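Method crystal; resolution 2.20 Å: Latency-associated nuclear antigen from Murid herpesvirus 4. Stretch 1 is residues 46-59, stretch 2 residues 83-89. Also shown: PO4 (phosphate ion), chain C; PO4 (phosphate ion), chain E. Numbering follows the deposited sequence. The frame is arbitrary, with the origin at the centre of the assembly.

Stretch 1 (46-59) THPYTLNKLHKCIQ
Stretch 2, residues 83-89: TYYLLSF

A helix laid along a β-strand usually packs through the alternate strand residues that face it, and the latency-associated nuclear antigen of Murid herpesvirus 4 offers a compact example. The helix spans residues 48-57, with His 47 at its N-cap; its backbone follows the usual i to i+4 pattern, from Asn 52 N to Pro 48 O at 2.9 Å through Ile 58 N to Leu 54 O at 2.7 Å. Ile 58 then leaves helical geometry (phi/psi -85/72). The strand is extended through residue 89 and continues beyond it, its axis 8.4 Å from that of the helix at closest approach and only 10° from parallel, N to C. No hydrogen bond joins the two stretches, so the contact, burying 480 Å² in all, rests on shape and apolar packing.

The register opens at Thr 83, whose CA lies 4.5 Å from Thr 46 CA. Thr 83 (m) points sideways, and its OG1 approaches Thr 46 CG2 at 4.0 Å, Thr 46 being p.

Tyr 84 (chi1 m, chi2 88°) points toward the helix and gives the largest covered area. Pro 48 lies over one face of its ring, with CB 3.7 Å from the ring centroid and 5° off the normal: a CH-π contact that sets polarised C-H bonds against the aromatic electrons. Thr 46 O sits instead at the ring edge, 3.7 Å from Tyr 84 CE1. Leu 51 (m, t) packs against the base of the side chain, its CD1 3.6 Å from Tyr 84 CB and 3.3 Å from Tyr 84 C.

Tyr 85 (p, chi2 -89°) turns away, as alternation requires, yet its backbone still meets the helix: Leu 51 CD1 is 3.5 Å from Tyr 85 N, and the two CA atoms are 7.0 Å apart.

Leu 86 (p, p) points back toward the helix. Its CD2 rests against the helical backbone, 3.6 Å from Leu 51 O and 3.7 Å from His 55 N, two atoms already paired with each other in a 2.9 Å hydrogen bond. The same methyl reaches Leu 54 CB at 4.2 Å (Leu 54 chi1 -94°, between wells, chi2 p) and His 55 CB at 3.8 Å (His 55 chi1 t, chi2 73°).

Leu 87 (m, t) is out of reach of stretch 1. Ser 88 (m) returns toward stretch 1, with its CA 7.0 Å from Ile 58 CA; Ile 58 (m, t) places CG2 3.4 Å from Ser 88 OG, a hydroxyl hydrogen-bonded elsewhere in the structure. Phe 89 (m, chi2 -84°) is likewise out of reach.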

# COMPACT_ATOMS: atom_id res chain seq x y z
N THR A 46 -11.96 -9.84 0.54
CA THR A 46 -11.55 -11.19 0.93
C THR A 46 -11.54 -12.13 -0.27
O THR A 46 -11.17 -13.31 -0.15
CB THR A 46 -12.50 -11.79 1.99
OG1 THR A 46 -13.83 -11.85 1.46
CG2 THR A 46 -12.49 -10.96 3.27
N HIS A 47 -11.94 -11.60 -1.42
CA HIS A 47 -11.97 -12.38 -2.66
C HIS A 47 -10.82 -11.98 -3.58
O HIS A 47 -10.85 -10.94 -4.23
CB HIS A 47 -13.30 -12.14 -3.37
CG HIS A 47 -14.49 -12.61 -2.60
ND1 HIS A 47 -15.78 -12.26 -2.93
CD2 HIS A 47 -14.59 -13.41 -1.51
CE1 HIS A 47 -16.62 -12.82 -2.07
NE2 HIS A 47 -15.92 -13.53 -1.20
N PRO A 48 -9.78 -12.83 -3.66
CA PRO A 48 -8.60 -12.42 -4.43
C PRO A 48 -8.84 -12.38 -5.95
O PRO A 48 -8.16 -11.66 -6.68
CB PRO A 48 -7.56 -13.49 -4.07
CG PRO A 48 -8.37 -14.69 -3.67
CD PRO A 48 -9.64 -14.17 -3.06
N TYR A 49 -9.81 -13.15 -6.41
CA TYR A 49 -10.08 -13.25 -7.85
C TYR A 49 -10.65 -11.94 -8.39
O TYR A 49 -10.28 -11.44 -9.46
CB TYR A 49 -11.01 -14.43 -8.14
CG TYR A 49 -12.24 -14.56 -7.24
CD1 TYR A 49 -12.16 -15.21 -6.02
CD2 TYR A 49 -13.47 -14.04 -7.61
CE1 TYR A 49 -13.25 -15.34 -5.19
CE2 TYR A 49 -14.58 -14.16 -6.79
CZ TYR A 49 -14.46 -14.82 -5.58
OH TYR A 49 -15.56 -14.94 -4.75
N THR A 50 -11.53 -11.35 -7.60
CA THR A 50 -12.09 -10.05 -7.89
C THR A 50 -11.00 -8.99 -7.95
O THR A 50 -10.96 -8.18 -8.88
CB THR A 50 -13.11 -9.72 -6.82
OG1 THR A 50 -14.13 -10.73 -6.84
CG2 THR A 50 -13.74 -8.34 -7.04
N LEU A 51 -10.09 -8.99 -6.98
CA LEU A 51 -9.00 -8.02 -7.00
C LEU A 51 -8.04 -8.25 -8.18
O LEU A 51 -7.48 -7.31 -8.70
CB LEU A 51 -8.26 -7.97 -5.66
CG LEU A 51 -9.08 -7.43 -4.47
CD1 LEU A 51 -8.19 -7.30 -3.23
CD2 LEU A 51 -9.74 -6.10 -4.77
N ASN A 52 -7.87 -9.49 -8.62
CA ASN A 52 -7.10 -9.71 -9.85
C ASN A 52 -7.79 -9.00 -11.02
O ASN A 52 -7.13 -8.37 -11.85
CB ASN A 52 -6.94 -11.20 -10.18
CG ASN A 52 -5.94 -11.90 -9.26
OD1 ASN A 52 -6.26 -12.93 -8.67
ND2 ASN A 52 -4.73 -11.36 -9.16
N LYS A 53 -9.11 -9.09 -11.08
CA LYS A 53 -9.84 -8.33 -12.09
C LYS A 53 -9.50 -6.85 -12.02
O LYS A 53 -9.12 -6.25 -13.03
CB LYS A 53 -11.35 -8.52 -11.95
CG LYS A 53 -12.18 -7.86 -13.07
CD LYS A 53 -13.67 -8.12 -12.87
CE LYS A 53 -14.56 -7.28 -13.79
NZ LYS A 53 -15.94 -7.85 -13.95
N LEU A 54 -9.63 -6.26 -10.82
CA LEU A 54 -9.41 -4.82 -10.66
C LEU A 54 -7.98 -4.47 -11.03
O LEU A 54 -7.71 -3.39 -11.54
CB LEU A 54 -9.70 -4.38 -9.22
CG LEU A 54 -11.10 -3.84 -8.92
CD1 LEU A 54 -12.15 -4.76 -9.47
CD2 LEU A 54 -11.29 -3.64 -7.43
N HIS A 55 -7.08 -5.39 -10.79
CA HIS A 55 -5.67 -5.16 -11.07
C HIS A 55 -5.44 -5.00 -12.56
O HIS A 55 -4.73 -4.10 -12.99
CB HIS A 55 -4.81 -6.30 -10.54
CG HIS A 55 -3.45 -6.34 -11.15
ND1 HIS A 55 -2.47 -5.43 -10.83
CD2 HIS A 55 -2.92 -7.17 -12.07
CE1 HIS A 55 -1.38 -5.70 -11.54
NE2 HIS A 55 -1.63 -6.76 -12.29
N LYS A 56 -6.02 -5.89 -13.37
CA LYS A 56 -5.85 -5.76 -14.82
C LYS A 56 -6.63 -4.53 -15.33
O LYS A 56 -6.23 -3.90 -16.31
CB LYS A 56 -6.23 -7.05 -15.59
CG LYS A 56 -5.39 -8.35 -15.28
CD LYS A 56 -4.03 -8.49 -16.03
CE LYS A 56 -3.32 -9.80 -15.59
NZ LYS A 56 -1.86 -9.72 -15.31
N CYS A 57 -7.72 -4.17 -14.66
CA CYS A 57 -8.59 -3.08 -15.14
C CYS A 57 -8.22 -1.65 -14.72
O CYS A 57 -8.35 -0.72 -15.51
CB CYS A 57 -10.04 -3.36 -14.75
SG CYS A 57 -10.75 -4.72 -15.66
N ILE A 58 -7.81 -1.46 -13.47
CA ILE A 58 -7.50 -0.11 -12.97
C ILE A 58 -6.07 0.26 -13.33
O ILE A 58 -5.17 0.31 -12.47
CB ILE A 58 -7.75 0.00 -11.46
CG1 ILE A 58 -9.21 -0.36 -11.15
CG2 ILE A 58 -7.47 1.41 -10.97
CD1 ILE A 58 -9.50 -0.57 -9.67
N GLN A 59 -5.88 0.51 -14.62
CA GLN A 59 -4.58 0.84 -15.19
C GLN A 59 -4.76 1.84 -16.32
O GLN A 59 -5.68 1.73 -17.12
CB GLN A 59 -3.91 -0.41 -15.76
CG GLN A 59 -3.70 -1.54 -14.77
CD GLN A 59 -2.62 -1.23 -13.74
OE1 GLN A 59 -2.04 -0.14 -13.73
NE2 GLN A 59 -2.34 -2.21 -12.88
N THR A 83 -7.57 -10.74 4.18
CA THR A 83 -8.11 -9.66 3.38
C THR A 83 -7.03 -9.26 2.39
O THR A 83 -5.90 -8.94 2.78
CB THR A 83 -8.51 -8.49 4.27
OG1 THR A 83 -9.56 -8.91 5.14
CG2 THR A 83 -8.99 -7.31 3.43
N TYR A 84 -7.35 -9.35 1.11
CA TYR A 84 -6.43 -8.94 0.05
C TYR A 84 -6.62 -7.47 -0.29
O TYR A 84 -7.62 -6.87 0.06
CB TYR A 84 -6.64 -9.81 -1.17
CG TYR A 84 -6.52 -11.29 -0.89
CD1 TYR A 84 -7.61 -12.03 -0.47
CD2 TYR A 84 -5.31 -11.95 -1.03
CE1 TYR A 84 -7.51 -13.38 -0.21
CE2 TYR A 84 -5.19 -13.30 -0.77
CZ TYR A 84 -6.29 -14.01 -0.36
OH TYR A 84 -6.17 -15.36 -0.11
N TYR A 85 -5.62 -6.89 -0.96
CA TYR A 85 -5.68 -5.48 -1.33
C TYR A 85 -4.82 -5.20 -2.54
O TYR A 85 -3.99 -6.00 -2.92
CB TYR A 85 -5.20 -4.59 -0.18
CG TYR A 85 -3.69 -4.45 -0.12
CD1 TYR A 85 -2.91 -5.35 0.60
CD2 TYR A 85 -3.04 -3.41 -0.77
CE1 TYR A 85 -1.53 -5.22 0.66
CE2 TYR A 85 -1.66 -3.27 -0.72
CZ TYR A 85 -0.91 -4.18 -0.00
OH TYR A 85 0.46 -4.04 0.05
N LEU A 86 -5.04 -4.04 -3.14
CA LEU A 86 -4.10 -3.49 -4.09
C LEU A 86 -4.19 -1.98 -3.96
O LEU A 86 -5.13 -1.46 -3.39
CB LEU A 86 -4.40 -3.94 -5.53
CG LEU A 86 -5.73 -3.55 -6.17
CD1 LEU A 86 -5.81 -2.07 -6.50
CD2 LEU A 86 -5.92 -4.36 -7.44
N LEU A 87 -3.17 -1.31 -4.48
CA LEU A 87 -3.09 0.14 -4.45
C LEU A 87 -3.15 0.66 -5.86
O LEU A 87 -2.49 0.13 -6.75
CB LEU A 87 -1.77 0.58 -3.81
CG LEU A 87 -1.65 0.35 -2.30
CD1 LEU A 87 -0.24 0.71 -1.85
CD2 LEU A 87 -2.68 1.18 -1.57
N SER A 88 -3.94 1.71 -6.07
CA SER A 88 -4.05 2.34 -7.37
C SER A 88 -3.59 3.76 -7.17
O SER A 88 -4.27 4.54 -6.52
CB SER A 88 -5.49 2.33 -7.89
OG SER A 88 -6.01 1.02 -7.96
N PHE A 89 -2.42 4.08 -7.72
CA PHE A 89 -1.81 5.38 -7.50
C PHE A 89 -2.32 6.41 -8.50
O PHE A 89 -2.49 6.10 -9.68
CB PHE A 89 -0.29 5.26 -7.61
CG PHE A 89 0.31 4.31 -6.62
CD1 PHE A 89 0.59 4.71 -5.33
CD2 PHE A 89 0.58 3.00 -6.98
CE1 PHE A 89 1.14 3.83 -4.41
CE2 PHE A 89 1.12 2.11 -6.07
CZ PHE A 89 1.40 2.53 -4.78
P PO4 C . -17.43 -10.05 -5.30
O1 PO4 C . -18.30 -11.01 -4.55
O2 PO4 C . -16.00 -10.52 -5.18
O3 PO4 C . -17.83 -10.03 -6.75
O4 PO4 C . -17.52 -8.67 -4.69
P PO4 E . -16.46 -7.56 -17.19
O1 PO4 E . -17.06 -7.06 -15.90
O2 PO4 E . -15.20 -6.78 -17.49
O3 PO4 E . -16.12 -9.02 -17.07
O4 PO4 E . -17.45 -7.36 -18.31